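Local coordinates for protein prophage lambdalm01, antigen B (Listeria monocytogenes, PDB 4ACV) that probably acts as a tail terminator of a Listeria prophage, six copies assembling into a complex that, as in related phages, would close the end of the tail tube, at residues 5-10 with 25-30; 11-16 with 38-43; 102-107 with 111-116; 60-65 with 79-84. All blocks are in the same frame, centred on the assembly; numbering follows the deposited sequence.

Contact 1 of 4, residues 5-10 with 25-30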
loop_
_atom_site.group_PDB
_atom_site.type_symbol
_atom_site.label_atom_id
_atom_site.label_comp_id
_atom_site.label_asym_id
_atom_site.label_seq_id
_atom_site.Cartn_x
_atom_site.Cartn_y
_atom_site.Cartn_z
ATOM N N SER B 5 21.302 5.770 17.403
ATOM C CA SER B 5 21.046 4.533 16.663
ATOM C C SER B 5 19.911 3.722 17.298
ATOM O O SER B 5 19.750 3.721 18.517
ATOM C CB SER B 5 22.320 3.673 16.610
ATOM O OG SER B 5 22.036 2.347 16.178
ATOM N N PHE B 6 19.142 3.017 16.473
ATOM C CA PHE B 6 18.031 2.225 16.980
ATOM C C PHE B 6 18.481 1.223 18.056
ATOM O O PHE B 6 17.782 1.025 19.051
ATOM C CB PHE B 6 17.279 1.515 15.843
ATOM C CG PHE B 6 18.031 0.362 15.226
ATOM C CD1 PHE B 6 18.906 0.571 14.156
ATOM C CD2 PHE B 6 17.847 -0.931 15.693
ATOM C CE1 PHE B 6 19.592 -0.491 13.575
ATOM C CE2 PHE B 6 18.524 -1.993 15.125
ATOM C CZ PHE B 6 19.397 -1.777 14.061
ATOM N N MET B 7 19.650 0.618 17.863
ATOM C CA MET B 7 20.141 -0.416 18.777
ATOM C C MET B 7 20.350 0.099 20.188
ATOM O O MET B 7 20.086 -0.603 21.155
ATOM C CB MET B 7 21.439 -1.024 18.265
ATOM C CG MET B 7 21.242 -2.192 17.326
ATOM S SD MET B 7 22.735 -3.179 17.235
ATOM C CE MET B 7 22.921 -3.666 18.944
ATOM N N ARG B 8 20.839 1.328 20.294
ATOM C CA ARG B 8 20.965 2.003 21.573
ATOM C C ARG B 8 19.597 2.097 22.255
ATOM O O ARG B 8 19.480 1.912 23.471
ATOM C CB ARG B 8 21.529 3.403 21.354
ATOM C CG ARG B 8 22.572 3.811 22.354
ATOM C CD ARG B 8 23.833 2.985 22.207
ATOM N NE ARG B 8 25.001 3.844 22.063
ATOM C CZ ARG B 8 25.511 4.577 23.047
ATOM N NH1 ARG B 8 24.947 4.552 24.247
ATOM N NH2 ARG B 8 26.579 5.334 22.832
ATOM N N VAL B 9 18.563 2.389 21.466
ATOM C CA VAL B 9 17.199 2.454 21.991
ATOM C C VAL B 9 16.682 1.060 22.384
ATOM O O VAL B 9 16.099 0.891 23.452
ATOM C CB VAL B 9 16.230 3.166 21.011
ATOM C CG1 VAL B 9 14.809 3.126 21.550
ATOM C CG2 VAL B 9 16.673 4.610 20.777
ATOM N N LEU B 10 16.910 0.072 21.520
ATOM C CA LEU B 10 16.683 -1.328 21.865
ATOM C C LEU B 10 17.298 -1.686 23.219
ATOM O O LEU B 10 16.610 -2.187 24.118
ATOM C CB LEU B 10 17.239 -2.262 20.789
ATOM C CG LEU B 10 16.416 -2.381 19.501
ATOM C CD1 LEU B 10 17.052 -3.377 18.536
ATOM C CD2 LEU B 10 14.971 -2.763 19.786
ATOM N N VAL B 25 14.338 -10.320 28.058
ATOM C CA VAL B 25 13.800 -9.939 26.770
ATOM C C VAL B 25 14.920 -9.853 25.735
ATOM O O VAL B 25 15.981 -9.302 25.996
ATOM C CB VAL B 25 13.084 -8.579 26.870
ATOM C CG1 VAL B 25 12.575 -8.124 25.509
ATOM C CG2 VAL B 25 11.941 -8.656 27.865
ATOM N N SER B 26 14.679 -10.414 24.561
ATOM C CA SER B 26 15.636 -10.346 23.469
ATOM C C SER B 26 15.380 -9.111 22.600
ATOM O O SER B 26 14.233 -8.710 22.424
ATOM C CB SER B 26 15.530 -11.611 22.619
ATOM O OG SER B 26 16.520 -11.643 21.611
ATOM N N ILE B 27 16.442 -8.509 22.062
ATOM C CA ILE B 27 16.298 -7.378 21.140
ATOM C C ILE B 27 16.448 -7.832 19.693
ATOM O O ILE B 27 16.456 -7.026 18.762
ATOM C CB ILE B 27 17.297 -6.239 21.428
ATOM C CG1 ILE B 27 18.737 -6.684 21.168
ATOM C CG2 ILE B 27 17.138 -5.723 22.849
ATOM C CD1 ILE B 27 19.724 -5.523 21.185
ATOM N N VAL B 28 16.569 -9.138 19.509
ATOM C CA VAL B 28 16.618 -9.704 18.177
ATOM C C VAL B 28 15.281 -10.341 17.816
ATOM O O VAL B 28 14.815 -11.270 18.476
ATOM C CB VAL B 28 17.741 -10.750 18.056
ATOM C CG1 VAL B 28 17.673 -11.453 16.713
ATOM C CG2 VAL B 28 19.103 -10.093 18.284
ATOM N N MET B 29 14.663 -9.823 16.767
ATOM C CA MET B 29 13.422 -10.381 16.262
ATOM C C MET B 29 13.702 -11.740 15.618
ATOM O O MET B 29 14.665 -11.883 14.870
ATOM C CB MET B 29 12.791 -9.414 15.248
ATOM C CG MET B 29 11.384 -9.810 14.819
ATOM S SD MET B 29 10.337 -10.225 16.248
ATOM C CE MET B 29 8.942 -10.970 15.400
ATOM N N ARG B 30 12.881 -12.737 15.926
ATOM C CA ARG B 30 13.010 -14.066 15.323
ATOM C C ARG B 30 11.743 -14.366 14.546
ATOM O O ARG B 30 10.640 -14.132 15.040
ATOM C CB ARG B 30 13.226 -15.149 16.385
ATOM C CG ARG B 30 14.602 -15.152 17.041
#

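Contact 2 of 4, residues 11-16 with 38-43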
loop_
_atom_site.group_PDB
_atom_site.type_symbol
_atom_site.label_atom_id
_atom_site.label_comp_id
_atom_site.label_asym_id
_atom_site.label_seq_id
_atom_site.Cartn_x
_atom_site.Cartn_y
_atom_site.Cartn_z
ATOM N N GLU B 11 18.594 -1.425 23.362
ATOM C CA GLU B 11 19.288 -1.724 24.602
ATOM C C GLU B 11 18.701 -1.004 25.812
ATOM O O GLU B 11 18.577 -1.593 26.887
ATOM C CB GLU B 11 20.786 -1.433 24.481
ATOM C CG GLU B 11 21.594 -2.649 24.062
ATOM C CD GLU B 11 21.321 -3.871 24.937
ATOM O OE1 GLU B 11 20.851 -3.709 26.090
ATOM O OE2 GLU B 11 21.574 -5.000 24.467
ATOM N N ALA B 12 18.355 0.268 25.642
ATOM C CA ALA B 12 17.801 1.043 26.746
ATOM C C ALA B 12 16.546 0.351 27.283
ATOM O O ALA B 12 16.383 0.206 28.481
ATOM C CB ALA B 12 17.491 2.496 26.312
ATOM N N VAL B 13 15.683 -0.095 26.376
ATOM C CA VAL B 13 14.430 -0.747 26.738
ATOM C C VAL B 13 14.651 -2.135 27.346
ATOM O O VAL B 13 14.061 -2.466 28.371
ATOM C CB VAL B 13 13.476 -0.846 25.517
ATOM C CG1 VAL B 13 12.140 -1.500 25.909
ATOM C CG2 VAL B 13 13.255 0.524 24.921
ATOM N N ARG B 14 15.499 -2.939 26.717
ATOM C CA ARG B 14 15.807 -4.269 27.225
ATOM C C ARG B 14 16.380 -4.180 28.646
ATOM O O ARG B 14 15.997 -4.931 29.540
ATOM C CB ARG B 14 16.706 -5.013 26.414
ATOM C CG ARG B 14 17.897 -6.302 26.870
ATOM C CD ARG B 14 18.741 -7.073 25.883
ATOM N NE ARG B 14 18.590 -8.502 26.099
ATOM C CZ ARG B 14 19.417 -9.234 26.838
ATOM N NH1 ARG B 14 20.475 -8.669 27.408
ATOM N NH2 ARG B 14 19.190 -10.533 26.995
ATOM N N THR B 15 17.293 -3.239 28.843
ATOM C CA THR B 15 17.985 -3.093 30.112
ATOM C C THR B 15 17.025 -2.715 31.225
ATOM O O THR B 15 17.152 -3.180 32.352
ATOM C CB THR B 15 19.125 -2.058 30.008
ATOM O OG1 THR B 15 20.162 -2.591 29.177
ATOM C CG2 THR B 15 19.702 -1.734 31.383
ATOM N N MET B 16 16.050 -1.883 30.887
ATOM C CA MET B 16 15.044 -1.442 31.835
ATOM C C MET B 16 14.123 -2.583 32.262
ATOM O O MET B 16 13.779 -2.702 33.437
ATOM C CB MET B 16 14.242 -0.288 31.228
ATOM C CG MET B 16 13.127 0.257 32.116
ATOM S SD MET B 16 11.558 -0.631 31.991
ATOM C CE MET B 16 11.182 -0.497 30.238
ATOM N N THR B 38 9.961 -13.462 24.887
ATOM C CA THR B 38 9.636 -12.055 24.721
ATOM C C THR B 38 10.725 -11.355 23.939
ATOM O O THR B 38 11.902 -11.401 24.313
ATOM C CB THR B 38 9.459 -11.365 26.061
ATOM O OG1 THR B 38 8.520 -12.114 26.846
ATOM C CG2 THR B 38 8.952 -9.932 25.842
ATOM N N MET B 39 10.310 -10.700 22.859
ATOM C CA MET B 39 11.214 -10.097 21.894
ATOM C C MET B 39 10.779 -8.687 21.593
ATOM O O MET B 39 9.590 -8.392 21.562
ATOM C CB MET B 39 11.194 -10.890 20.578
ATOM C CG MET B 39 11.878 -12.233 20.634
ATOM S SD MET B 39 11.591 -13.196 19.135
ATOM C CE MET B 39 9.852 -12.850 18.858
ATOM N N ILE B 40 11.750 -7.820 21.342
ATOM C CA ILE B 40 11.469 -6.480 20.830
ATOM C C ILE B 40 11.789 -6.441 19.351
ATOM O O ILE B 40 12.894 -6.778 18.938
ATOM C CB ILE B 40 12.296 -5.392 21.543
ATOM C CG1 ILE B 40 12.335 -5.662 23.048
ATOM C CG2 ILE B 40 11.717 -4.017 21.247
ATOM C CD1 ILE B 40 13.217 -4.715 23.833
ATOM N N GLU B 41 10.811 -6.044 18.550
ATOM C CA GLU B 41 11.035 -5.885 17.125
ATOM C C GLU B 41 11.106 -4.403 16.762
ATOM O O GLU B 41 10.108 -3.689 16.841
ATOM C CB GLU B 41 9.923 -6.552 16.331
ATOM C CG GLU B 41 10.148 -6.503 14.838
ATOM C CD GLU B 41 8.867 -6.699 14.051
ATOM O OE1 GLU B 41 7.774 -6.668 14.652
ATOM O OE2 GLU B 41 8.952 -6.877 12.827
ATOM N N MET B 42 12.288 -3.945 16.367
ATOM C CA MET B 42 12.444 -2.582 15.887
ATOM C C MET B 42 11.802 -2.476 14.514
ATOM O O MET B 42 11.867 -3.401 13.716
ATOM C CB MET B 42 13.928 -2.196 15.834
ATOM C CG MET B 42 14.221 -0.740 15.468
ATOM S SD MET B 42 13.727 0.547 16.678
ATOM C CE MET B 42 14.143 -0.227 18.207
ATOM N N ILE B 43 11.156 -1.354 14.244
ATOM C CA ILE B 43 10.438 -1.190 12.984
ATOM C C ILE B 43 11.010 -0.045 12.137
ATOM O O ILE B 43 11.511 -0.275 11.044
ATOM C CB ILE B 43 8.939 -0.977 13.239
ATOM C CG1 ILE B 43 8.359 -2.194 13.979
ATOM C CG2 ILE B 43 8.206 -0.703 11.934
ATOM C CD1 ILE B 43 7.091 -1.875 14.759
#

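Contact 3 of 4, residues 102-107 with 111-116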
loop_
_atom_site.group_PDB
_atom_site.type_symbol
_atom_site.label_atom_id
_atom_site.label_comp_id
_atom_site.label_asym_id
_atom_site.label_seq_id
_atom_site.Cartn_x
_atom_site.Cartn_y
_atom_site.Cartn_z
ATOM N N GLN B 102 -1.655 -3.674 17.122
ATOM C CA GLN B 102 -1.784 -4.355 18.396
ATOM C C GLN B 102 -2.532 -5.652 18.136
ATOM O O GLN B 102 -3.638 -5.633 17.610
ATOM C CB GLN B 102 -2.544 -3.479 19.385
ATOM C CG GLN B 102 -2.205 -1.991 19.281
ATOM C CD GLN B 102 -0.828 -1.620 19.828
ATOM O OE1 GLN B 102 -0.347 -2.206 20.794
ATOM N NE2 GLN B 102 -0.211 -0.613 19.228
ATOM N N ASN B 103 -1.921 -6.782 18.474
ATOM C CA ASN B 103 -2.500 -8.072 18.117
ATOM C C ASN B 103 -2.484 -9.086 19.244
ATOM O O ASN B 103 -1.592 -9.094 20.083
ATOM C CB ASN B 103 -1.771 -8.684 16.913
ATOM C CG ASN B 103 -1.877 -7.830 15.660
ATOM O OD1 ASN B 103 -2.735 -6.945 15.553
ATOM N ND2 ASN B 103 -1.005 -8.094 14.705
ATOM N N LEU B 104 -3.490 -9.949 19.244
ATOM C CA LEU B 104 -3.512 -11.095 20.127
ATOM C C LEU B 104 -4.007 -12.237 19.265
ATOM O O LEU B 104 -5.193 -12.299 18.920
ATOM C CB LEU B 104 -4.440 -10.865 21.331
ATOM C CG LEU B 104 -4.360 -11.968 22.399
ATOM C CD1 LEU B 104 -2.925 -12.133 22.899
ATOM C CD2 LEU B 104 -5.310 -11.709 23.565
ATOM N N VAL B 105 -3.094 -13.129 18.895
ATOM C CA VAL B 105 -3.430 -14.169 17.937
ATOM C C VAL B 105 -2.828 -15.527 18.314
ATOM O O VAL B 105 -1.753 -15.602 18.901
ATOM C CB VAL B 105 -3.003 -13.741 16.501
ATOM C CG1 VAL B 105 -1.506 -13.535 16.436
ATOM C CG2 VAL B 105 -3.454 -14.763 15.467
ATOM N N LYS B 106 -3.544 -16.597 17.984
ATOM C CA LYS B 106 -3.045 -17.952 18.176
ATOM C C LYS B 106 -2.112 -18.365 17.036
ATOM O O LYS B 106 -2.450 -18.210 15.859
ATOM C CB LYS B 106 -4.213 -18.937 18.280
ATOM C CG LYS B 106 -3.821 -20.416 18.146
ATOM C CD LYS B 106 -5.040 -21.317 18.358
ATOM C CE LYS B 106 -4.686 -22.801 18.286
ATOM N NZ LYS B 106 -4.026 -23.113 16.993
ATOM N N GLU B 107 -0.942 -18.886 17.391
ATOM C CA GLU B 107 -0.002 -19.411 16.404
ATOM C C GLU B 107 0.473 -20.809 16.776
ATOM O O GLU B 107 1.292 -20.978 17.676
ATOM C CB GLU B 107 1.185 -18.469 16.229
ATOM C CG GLU B 107 0.833 -17.229 15.445
ATOM C CD GLU B 107 1.995 -16.279 15.318
ATOM O OE1 GLU B 107 3.144 -16.720 15.550
ATOM O OE2 GLU B 107 1.756 -15.094 14.988
ATOM N N ILE B 111 0.111 -18.476 22.227
ATOM C CA ILE B 111 -0.592 -17.205 22.152
ATOM C C ILE B 111 0.423 -16.079 21.854
ATOM O O ILE B 111 1.379 -15.845 22.598
ATOM C CB ILE B 111 -1.374 -16.924 23.450
ATOM C CG1 ILE B 111 -2.383 -18.055 23.718
ATOM C CG2 ILE B 111 -2.061 -15.566 23.386
ATOM C CD1 ILE B 111 -3.373 -18.290 22.588
ATOM N N HIS B 112 0.227 -15.406 20.734
ATOM C CA HIS B 112 1.156 -14.380 20.316
ATOM C C HIS B 112 0.553 -13.006 20.568
ATOM O O HIS B 112 -0.448 -12.639 19.958
ATOM C CB HIS B 112 1.509 -14.555 18.834
ATOM C CG HIS B 112 2.399 -13.475 18.296
ATOM N ND1 HIS B 112 2.639 -13.307 16.950
ATOM C CD2 HIS B 112 3.104 -12.505 18.930
ATOM C CE1 HIS B 112 3.450 -12.277 16.775
ATOM N NE2 HIS B 112 3.745 -11.776 17.959
ATOM N N ALA B 113 1.161 -12.259 21.484
ATOM C CA ALA B 113 0.738 -10.889 21.764
ATOM C C ALA B 113 1.749 -9.882 21.231
ATOM O O ALA B 113 2.945 -9.979 21.477
ATOM C CB ALA B 113 0.512 -10.679 23.246
ATOM N N LYS B 114 1.241 -8.910 20.491
ATOM C CA LYS B 114 2.069 -7.926 19.846
ATOM C C LYS B 114 1.597 -6.526 20.224
ATOM O O LYS B 114 0.445 -6.170 19.995
ATOM C CB LYS B 114 2.005 -8.121 18.333
ATOM C CG LYS B 114 2.819 -7.125 17.571
ATOM C CD LYS B 114 2.656 -7.320 16.079
ATOM C CE LYS B 114 3.375 -6.211 15.330
ATOM N NZ LYS B 114 3.296 -6.406 13.872
ATOM N N THR B 115 2.502 -5.738 20.797
ATOM C CA THR B 115 2.191 -4.385 21.237
ATOM C C THR B 115 3.143 -3.393 20.584
ATOM O O THR B 115 4.357 -3.504 20.723
ATOM C CB THR B 115 2.330 -4.266 22.762
ATOM O OG1 THR B 115 1.447 -5.199 23.400
ATOM C CG2 THR B 115 2.029 -2.836 23.218
ATOM N N SER B 116 2.592 -2.412 19.882
ATOM C CA SER B 116 3.409 -1.469 19.132
ATOM C C SER B 116 3.505 -0.106 19.783
ATOM O O SER B 116 2.503 0.495 20.185
ATOM C CB SER B 116 2.928 -1.348 17.684
ATOM O OG SER B 116 3.135 -2.576 16.999
#

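Contact 4 of 4, residues 60-65 with 79-84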
loop_
_atom_site.group_PDB
_atom_site.type_symbol
_atom_site.label_atom_id
_atom_site.label_comp_id
_atom_site.label_asym_id
_atom_site.label_seq_id
_atom_site.Cartn_x
_atom_site.Cartn_y
_atom_site.Cartn_z
ATOM N N PHE B 60 8.763 0.508 17.550
ATOM C CA PHE B 60 9.148 -0.874 17.760
ATOM C C PHE B 60 7.949 -1.595 18.346
ATOM O O PHE B 60 6.978 -0.965 18.782
ATOM C CB PHE B 60 10.368 -0.956 18.687
ATOM C CG PHE B 60 10.136 -0.343 20.034
ATOM C CD1 PHE B 60 9.499 -1.069 21.040
ATOM C CD2 PHE B 60 10.532 0.961 20.296
ATOM C CE1 PHE B 60 9.269 -0.512 22.288
ATOM C CE2 PHE B 60 10.307 1.529 21.546
ATOM C CZ PHE B 60 9.676 0.785 22.547
ATOM N N ALA B 61 8.011 -2.917 18.351
ATOM C CA ALA B 61 6.912 -3.718 18.873
ATOM C C ALA B 61 7.432 -4.734 19.873
ATOM O O ALA B 61 8.534 -5.269 19.718
ATOM C CB ALA B 61 6.176 -4.427 17.727
ATOM N N ILE B 62 6.646 -4.998 20.904
ATOM C CA ILE B 62 6.974 -6.074 21.822
ATOM C C ILE B 62 6.180 -7.315 21.455
ATOM O O ILE B 62 4.952 -7.268 21.396
ATOM C CB ILE B 62 6.670 -5.703 23.273
ATOM C CG1 ILE B 62 7.454 -4.453 23.666
ATOM C CG2 ILE B 62 7.008 -6.873 24.192
ATOM C CD1 ILE B 62 8.959 -4.635 23.592
ATOM N N HIS B 63 6.894 -8.410 21.194
ATOM C CA HIS B 63 6.283 -9.700 20.899
ATOM C C HIS B 63 6.342 -10.609 22.112
ATOM O O HIS B 63 7.415 -11.028 22.519
ATOM C CB HIS B 63 6.985 -10.375 19.723
ATOM C CG HIS B 63 6.820 -9.647 18.430
ATOM N ND1 HIS B 63 5.765 -9.880 17.576
ATOM C CD2 HIS B 63 7.569 -8.679 17.847
ATOM C CE1 HIS B 63 5.878 -9.098 16.519
ATOM N NE2 HIS B 63 6.964 -8.361 16.661
ATOM N N HIS B 64 5.180 -10.906 22.680
ATOM C CA HIS B 64 5.076 -11.747 23.872
ATOM C C HIS B 64 4.374 -13.072 23.539
ATOM O O HIS B 64 3.151 -13.112 23.386
ATOM C CB HIS B 64 4.319 -10.985 24.971
ATOM C CG HIS B 64 4.411 -11.607 26.331
ATOM N ND1 HIS B 64 5.612 -11.968 26.909
ATOM C CD2 HIS B 64 3.454 -11.900 27.245
ATOM C CE1 HIS B 64 5.388 -12.469 28.112
ATOM N NE2 HIS B 64 4.087 -12.436 28.342
ATOM N N TYR B 65 5.158 -14.144 23.412
ATOM C CA TYR B 65 4.619 -15.487 23.160
ATOM C C TYR B 65 4.532 -16.293 24.444
ATOM O O TYR B 65 5.510 -16.416 25.172
ATOM C CB TYR B 65 5.500 -16.267 22.187
ATOM C CG TYR B 65 5.591 -15.703 20.801
ATOM C CD1 TYR B 65 6.467 -14.665 20.512
ATOM C CD2 TYR B 65 4.820 -16.225 19.767
ATOM C CE1 TYR B 65 6.567 -14.150 19.224
ATOM C CE2 TYR B 65 4.913 -15.721 18.482
ATOM C CZ TYR B 65 5.791 -14.681 18.215
ATOM O OH TYR B 65 5.897 -14.169 16.937
ATOM N N THR B 79 3.374 -1.609 30.964
ATOM C CA THR B 79 3.435 -0.534 31.943
ATOM C C THR B 79 4.866 -0.055 32.192
ATOM O O THR B 79 5.107 1.140 32.342
ATOM C CB THR B 79 2.789 -0.966 33.269
ATOM O OG1 THR B 79 1.408 -1.286 33.042
ATOM C CG2 THR B 79 2.903 0.141 34.313
ATOM N N LEU B 80 5.814 -0.982 32.240
ATOM C CA LEU B 80 7.208 -0.606 32.411
ATOM C C LEU B 80 7.695 0.278 31.260
ATOM O O LEU B 80 8.315 1.315 31.488
ATOM C CB LEU B 80 8.092 -1.844 32.561
ATOM C CG LEU B 80 7.882 -2.552 33.906
ATOM C CD1 LEU B 80 8.625 -3.893 33.978
ATOM C CD2 LEU B 80 8.267 -1.635 35.069
ATOM N N ILE B 81 7.394 -0.128 30.034
ATOM C CA ILE B 81 7.815 0.625 28.862
ATOM C C ILE B 81 7.244 2.053 28.880
ATOM O O ILE B 81 7.955 3.016 28.590
ATOM C CB ILE B 81 7.432 -0.109 27.560
ATOM C CG1 ILE B 81 8.190 -1.433 27.442
ATOM C CG2 ILE B 81 7.727 0.747 26.366
ATOM C CD1 ILE B 81 7.672 -2.328 26.327
ATOM N N GLN B 82 5.969 2.189 29.244
ATOM C CA GLN B 82 5.356 3.513 29.360
ATOM C C GLN B 82 5.928 4.373 30.489
ATOM O O GLN B 82 5.799 5.591 30.460
ATOM C CB GLN B 82 3.850 3.392 29.550
ATOM C CG GLN B 82 3.120 2.888 28.340
ATOM C CD GLN B 82 1.640 3.059 28.479
ATOM O OE1 GLN B 82 1.124 4.163 28.314
ATOM N NE2 GLN B 82 0.939 1.974 28.796
ATOM N N MET B 83 6.524 3.734 31.494
ATOM C CA MET B 83 7.153 4.434 32.612
ATOM C C MET B 83 8.491 5.028 32.185
ATOM O O MET B 83 9.081 5.820 32.901
ATOM C CB MET B 83 7.363 3.482 33.799
ATOM C CG MET B 83 6.190 3.396 34.773
ATOM S SD MET B 83 6.474 2.259 36.174
ATOM C CE MET B 83 8.150 2.678 36.651
ATOM N N GLY B 84 8.976 4.633 31.015
ATOM C CA GLY B 84 10.196 5.203 30.486
ATOM C C GLY B 84 11.422 4.348 30.710
ATOM O O GLY B 84 11.372 3.309 31.364
#

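Contact 1 of 4, residues 5-10 with 25-30
Leu10 is set by a firm helical bond, its backbone N lying 2.8 Å from Phe6 O, and from this turn its side chain points at Ile27. The two residues pass at an oblique angle, with Leu10 CB 4.0 Å from Ile27 CB. Beyond that, Leu10 CD1 settles against the peptide itself, 3.7 Å from Ile27 O. A beta-branched residue suits the other side because both of its arms find work: Ile27 CG2 lies 3.8 Å from Leu10 O, while CG1, placed between the backbone N and the carbonyl carbon (chi1 66°), carries the second arm along the helix. That arm ends with Ile27 CD1 4.3 Å from Met7 CE, where the long unbranched methionine bends over from the preceding turn. Ile27 sits at the middle of an ST turn, Ser26 OG accepting from Val28 N at 3.3 Å. Serine also suits the start of the helix, since Ser5 OG at the N-cap takes a weak bond from Met7 N. The result is a buried apolar contact between the start of helix 6-19 and the loop into strand 29-30, where Met29 and Arg30 pair in parallel with a neighbouring subunit's strand, a sheet continued across a subunit interface.

Contact 2 of 4, residues 11-16 with 38-43
Helix residues 11-16 pass over strand residues 38-43 with their backbones closest at Arg14 and Ile40, whose CA atoms are 8.0 Å apart, a gap bridged by side chains and by no hydrogen bond. Ile40 does the reaching. With its CG1 opposite the carbonyl carbon and the chain straight beyond it (chi2 175°), the CD1 methyl is pushed out from the strand to the helix surface. There Ile40 CD1 meets Val13 CG1 at 4.0 Å and, one residue on, comes within 4.1 Å of Arg14 N. Short, beta-branched Val13 suits the inward side of the helix because it lets the strand's isoleucine come this close to the backbone. Arg14 adds its aliphatic base, CB being 4.4 Å from Ile40 CD1, and sends its polar end elsewhere: NE donates to Val25 O. Away from the strand, Glu11 O is gripped twice, by Thr15 N at 2.9 Å and by Thr15 OG1 at 3.0 Å, from opposite faces of its plane. Around Ile40 the core is completed by Leu10, Val25, Phe60 and Ile62. This is the packing of an alpha+beta fold, with helices laid on one face of an antiparallel sheet.

Contact 3 of 4, residues 102-107 with 111-116
Gln102 folds back along its partner strand, and its single side-chain amide meets both the backbone N and the backbone O of Ser116. The setting is a beta hairpin, strands 101-107 and 110-122, whose axes, over residues 102-107 and 111-116, lie 4.7 Å apart and run almost exactly antiparallel. A bend at chi2 (-73°) swings the amide round: Gln102 NE2 donates almost straight to Ser116 O at 3.1 Å, on a lone pair in the carbonyl plane, while OE1 accepts from Ser116 N, which stands above the amide plane. Glutamine suits this place because one flat group offers both donor and acceptor; NE2 also bonds to Gly100 O. Farther along, Asn103 with Lys114 and Val105 with His112 form hydrogen-bonded pairs, the latter including His112 N to Val105 O at 2.7 Å. The non-hydrogen-bonded pair Leu104 and Ala113 lies on the other face. There Leu104 CD1 touches Ile111 CG2 at 3.6 Å and Ala113 CB at 3.7 Å, the small alanine leaving room for Val74 of helix 71-82. Gln102, Leu104 and Lys106 also make backbone hydrogen bonds to a neighbouring subunit, consistent with the sheet running on into it. On the Val105 face, the His112 ring stacks with Tyr65, and its NE2 bonds to His63 ND1. The other ring nitrogen, ND1, meets Glu107 at the ring edge. Glu107 is poorly ordered; as modelled, its carboxylate is turned 80° from the ring, and His112 ND1 donates in its own ring plane to Glu107 OE2 at 2.8 Å, arriving 53° above the carboxylate plane.

Contact 4 of 4, residues 60-65 with 79-84
Ile81 and Ile62 reach toward each other tip to tip, joining helix 71-82 to strand 55-66 in the hydrophobic layer of an alpha+beta fold, its helices packed on one face of an antiparallel sheet. Their CA atoms stand 9.8 Å apart, and the aliphatic chains fill that distance. Ile81 is extended at chi2 (169°), carrying CD1 toward the sheet, whereas Ile62 is bent there (chi2 -62°) and presents a flank as well as its end. Consequently Ile81 CD1 lies 3.4 Å from Ile62 CG1, a tight fit, and 3.8 Å from Ile62 CD1. The second branch of the helix residue, CG2, serves the neighbouring aromatic, Phe60. Isoleucine suits the helix position because its two branches serve two strand residues, and phenylalanine suits the strand because its ring carries the contact well out from the backbone. In the next shell, Leu17 of helix 6-19 and Phe117 of strand 110-122 pack on Ile81, while Ile40 touches both Phe60 and Ile62. The strand that presents them is held along both edges: Phe60 and Ile62 make backbone bonds to Phe117 and Thr115, and Ala61 and His63 to Glu41 and Met39. His63 spans Glu41 OE1 and His112 NE2, so that it forms polar links on the face away from Ile81. On the helix side, the chain leaves helical conformation at Gly84, soon after Ile81 has placed its CG2 at the ring edge of Phe60, near the ring plane and 4.3 Å from Phe60 CZ.

Contacts 1, 2 and 4 are buried, apolar and free of hydrogen bonds across their segments, whereas contact 3 is partly exposed and held mainly by backbone and side-chain hydrogen bonds. Contacts 1 and 2 share helix 6-19, their centres about 5 Å apart, and a probable backbone bond from Ile40 N to Ser26 O ties them. Contact 4 sets the second helix on the same sheet; strand 55-66 links it to contact 2 through strand 37-48 on one edge and to contact 3 through strand 110-122 on the other. In contacts 2 and 4 the helices meet the sheet mainly through aliphatic side chains, with the Phe60 ring added in contact 4, while contacts 1 and 3 each include strand residues whose backbones meet a neighbouring subunit.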